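Local coordinates for protein PES4 (Saccharomyces cerevisiae S288C, PDB 6EZ7) that probably binds mRNA 3'-UTRs and poly(A) or poly(U) RNA, the piece here being its third RNA recognition motif, at residues I4-L9 against K69-T74. Sequence-based numbering, arbitrary orientation.
Sequences IFIKNL and KKLLVT
Two antiparallel strands are laced by four backbone hydrogen bonds, Phe5 with Thr74 and Lys7 with Leu72, at 2.7 Å from Phe5 N to Thr74 O. The tight side carries Ile4, Ile6, Leu9, Leu71 and Val73. Leu9 crosses Leu71 obliquely, methyl to methyl, 3.6 Å between their CD2 atoms, and Ile4 CD1 likewise meets Val73 CG1 at 3.9 Å. Helix 15-22 packs over this face through Phe22 and Ile18. These are the first and last strands of the RRM βαββαβ fold, adjacent in the sheet, with strand 42-48 on the other side of 4-9. The other face is loose: Phe5, Lys7, Leu72 and Thr74 stand on the helix-free side, where RRMs usually bind RNA. Lys7 and Leu72 run side by side, Lys7 CD 4.2 Å from Leu72 CD2. Where the chain turns at Asn8, its CG lies anti to the backbone N (chi1 -162°), and ND2 donates to Lys70 O at 2.6 Å, nearly in its own amide plane but above that of the carbonyl. An alanine here would probably loosen this corner by losing that bond. A water accepts from Lys70 N and, weakly, from Asn8 ND2, whereas buried Asn8 O has no polar partner and faces Lys69 CB and Leu71 CD2, each 3.4 Å away.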
ATOM      1  N   ILE A   4      -0.789   5.683  -0.649  1.00 18.83           N
ATOM      2  CA  ILE A   4      -0.177   5.007   0.485  1.00 17.00           C
ATOM      3  C   ILE A   4       1.027   4.182   0.056  1.00 23.74           C
ATOM      4  O   ILE A   4       1.172   3.827  -1.117  1.00 21.83           O
ATOM      5  CB  ILE A   4      -1.183   4.084   1.207  1.00 19.34           C
ATOM      6  CG1 ILE A   4      -1.696   3.003   0.252  1.00 18.26           C
ATOM      7  CG2 ILE A   4      -2.330   4.897   1.786  1.00 19.05           C
ATOM      8  CD1 ILE A   4      -2.631   1.999   0.905  1.00 19.80           C
ATOM      9  N   PHE A   5       1.904   3.899   1.008  1.00 25.21           N
ATOM     10  CA  PHE A   5       2.968   2.930   0.793  1.00 18.38           C
ATOM     11  C   PHE A   5       2.628   1.660   1.547  1.00 19.32           C
ATOM     12  O   PHE A   5       2.114   1.712   2.664  1.00 18.49           O
ATOM     13  CB  PHE A   5       4.324   3.468   1.256  1.00 22.31           C
ATOM     14  CG  PHE A   5       4.958   4.432   0.297  1.00 23.55           C
ATOM     15  CD1 PHE A   5       5.322   4.023  -0.973  1.00 22.73           C
ATOM     16  CD2 PHE A   5       5.213   5.740   0.675  1.00 33.79           C
ATOM     17  CE1 PHE A   5       5.918   4.906  -1.857  1.00 31.03           C
ATOM     18  CE2 PHE A   5       5.809   6.626  -0.204  1.00 33.40           C
ATOM     19  CZ  PHE A   5       6.158   6.208  -1.471  1.00 32.99           C
ATOM     20  N   ILE A   6       2.900   0.520   0.929  1.00 15.75           N
ATOM     21  CA  ILE A   6       2.737  -0.763   1.594  1.00 16.65           C
ATOM     22  C   ILE A   6       4.079  -1.461   1.591  1.00 24.08           C
ATOM     23  O   ILE A   6       4.639  -1.728   0.528  1.00 19.32           O
ATOM     24  CB  ILE A   6       1.691  -1.640   0.900  1.00 20.51           C
ATOM     25  CG1 ILE A   6       0.388  -0.859   0.723  1.00 18.83           C
ATOM     26  CG2 ILE A   6       1.466  -2.921   1.684  1.00 17.17           C
ATOM     27  CD1 ILE A   6      -0.465  -1.379  -0.395  1.00 20.37           C
ATOM     28  N   LYS A   7       4.607  -1.737   2.776  1.00 20.42           N
ATOM     29  CA  LYS A   7       5.928  -2.337   2.877  1.00 23.27           C
ATOM     30  C   LYS A   7       5.877  -3.620   3.689  1.00 20.24           C
ATOM     31  O   LYS A   7       4.841  -3.959   4.257  1.00 22.04           O
ATOM     32  CB  LYS A   7       6.916  -1.348   3.496  1.00 30.30           C
ATOM     33  CG  LYS A   7       6.912   0.016   2.817  1.00 41.20           C
ATOM     34  CD  LYS A   7       8.050   0.893   3.301  1.00 43.44           C
ATOM     35  CE  LYS A   7       9.340   0.577   2.569  1.00 50.55           C
ATOM     36  NZ  LYS A   7      10.362   1.636   2.794  1.00 55.14           N
ATOM     37  N   ASN A   8       7.008  -4.322   3.732  1.00 19.15           N
ATOM     38  CA  ASN A   8       7.108  -5.634   4.366  1.00 18.55           C
ATOM     39  C   ASN A   8       6.174  -6.637   3.699  1.00 24.35           C
ATOM     40  O   ASN A   8       5.549  -7.466   4.361  1.00 28.39           O
ATOM     41  CB  ASN A   8       6.811  -5.550   5.864  1.00 22.79           C
ATOM     42  CG  ASN A   8       7.323  -6.754   6.623  1.00 35.94           C
ATOM     43  OD1 ASN A   8       8.288  -7.394   6.207  1.00 40.84           O
ATOM     44  ND2 ASN A   8       6.669  -7.081   7.735  1.00 33.15           N
ATOM     45  N   LEU A   9       6.085  -6.554   2.377  1.00 25.71           N
ATOM     46  CA  LEU A   9       5.290  -7.499   1.610  1.00 20.44           C
ATOM     47  C   LEU A   9       6.087  -8.764   1.339  1.00 22.66           C
ATOM     48  O   LEU A   9       7.299  -8.703   1.120  1.00 29.44           O
ATOM     49  CB  LEU A   9       4.832  -6.877   0.291  1.00 23.00           C
ATOM     50  CG  LEU A   9       3.765  -5.783   0.357  1.00 16.52           C
ATOM     51  CD1 LEU A   9       3.711  -5.035  -0.964  1.00 22.47           C
ATOM     52  CD2 LEU A   9       2.404  -6.379   0.687  1.00 16.74           C
ATOM     53  N   LYS A  69       3.612 -12.070   7.193  1.00 25.98           N
ATOM     54  CA  LYS A  69       4.307 -10.789   7.259  1.00 22.65           C
ATOM     55  C   LYS A  69       3.374  -9.698   7.762  1.00 26.88           C
ATOM     56  O   LYS A  69       2.273  -9.527   7.236  1.00 19.83           O
ATOM     57  CB  LYS A  69       4.859 -10.393   5.885  1.00 23.68           C
ATOM     58  CG  LYS A  69       5.884 -11.351   5.299  1.00 32.68           C
ATOM     59  CD  LYS A  69       7.121 -11.447   6.170  1.00 51.88           C
ATOM     60  CE  LYS A  69       8.284 -12.051   5.399  1.00 64.79           C
ATOM     61  NZ  LYS A  69       8.403 -13.521   5.624  1.00 65.33           N
ATOM     62  N   LYS A  70       3.819  -8.958   8.772  1.00 22.28           N
ATOM     63  CA  LYS A  70       3.050  -7.836   9.287  1.00 22.21           C
ATOM     64  C   LYS A  70       3.253  -6.631   8.376  1.00 28.38           C
ATOM     65  O   LYS A  70       4.339  -6.053   8.325  1.00 18.40           O
ATOM     66  CB  LYS A  70       3.458  -7.510  10.727  1.00 22.54           C
ATOM     67  CG  LYS A  70       2.493  -6.586  11.437  1.00 32.99           C
ATOM     68  CD  LYS A  70       2.789  -6.500  12.926  1.00 40.39           C
ATOM     69  CE  LYS A  70       4.167  -5.920  13.179  1.00 49.80           C
ATOM     70  NZ  LYS A  70       4.387  -5.643  14.624  1.00 61.13           N
ATOM     71  N   LEU A  71       2.208  -6.264   7.645  1.00 21.09           N
ATOM     72  CA  LEU A  71       2.320  -5.201   6.657  1.00 16.39           C
ATOM     73  C   LEU A  71       2.496  -3.834   7.294  1.00 25.23           C
ATOM     74  O   LEU A  71       1.906  -3.535   8.332  1.00 25.06           O
ATOM     75  CB  LEU A  71       1.091  -5.185   5.746  1.00 19.59           C
ATOM     76  CG  LEU A  71       0.893  -6.421   4.875  1.00 26.98           C
ATOM     77  CD1 LEU A  71      -0.166  -6.158   3.816  1.00 27.55           C
ATOM     78  CD2 LEU A  71       2.210  -6.835   4.237  1.00 19.27           C
ATOM     79  N   LEU A  72       3.320  -3.009   6.657  1.00 18.11           N
ATOM     80  CA  LEU A  72       3.451  -1.615   7.039  1.00 24.92           C
ATOM     81  C   LEU A  72       2.720  -0.768   6.009  1.00 26.48           C
ATOM     82  O   LEU A  72       3.092  -0.743   4.837  1.00 26.56           O
ATOM     83  CB  LEU A  72       4.922  -1.208   7.136  1.00 26.06           C
ATOM     84  CG  LEU A  72       5.214   0.276   7.367  1.00 30.27           C
ATOM     85  CD1 LEU A  72       4.687   0.741   8.723  1.00 36.33           C
ATOM     86  CD2 LEU A  72       6.707   0.544   7.241  1.00 34.71           C
ATOM     87  N   VAL A  73       1.658  -0.099   6.440  1.00 17.53           N
ATOM     88  CA  VAL A  73       0.887   0.737   5.536  1.00 14.83           C
ATOM     89  C   VAL A  73       0.914   2.171   6.033  1.00 20.18           C
ATOM     90  O   VAL A  73       0.365   2.484   7.089  1.00 25.66           O
ATOM     91  CB  VAL A  73      -0.561   0.238   5.406  1.00 20.23           C
ATOM     92  CG1 VAL A  73      -1.334   1.102   4.421  1.00 23.06           C
ATOM     93  CG2 VAL A  73      -0.566  -1.217   4.961  1.00 25.01           C
ATOM     94  N   THR A  74       1.581   3.038   5.278  1.00 26.30           N
ATOM     95  CA  THR A  74       1.746   4.428   5.683  1.00 27.35           C
ATOM     96  C   THR A  74       1.335   5.368   4.564  1.00 24.68           C
ATOM     97  O   THR A  74       1.285   4.975   3.405  1.00 19.77           O
ATOM     98  CB  THR A  74       3.200   4.733   6.083  1.00 29.56           C
ATOM     99  OG1 THR A  74       4.076   4.381   5.004  1.00 32.65           O
ATOM    100  CG2 THR A  74       3.593   3.943   7.315  1.00 31.78           C
TER
HETATM  101  O   HOH W   1       6.652  -9.438  10.182  1.00 40.99           O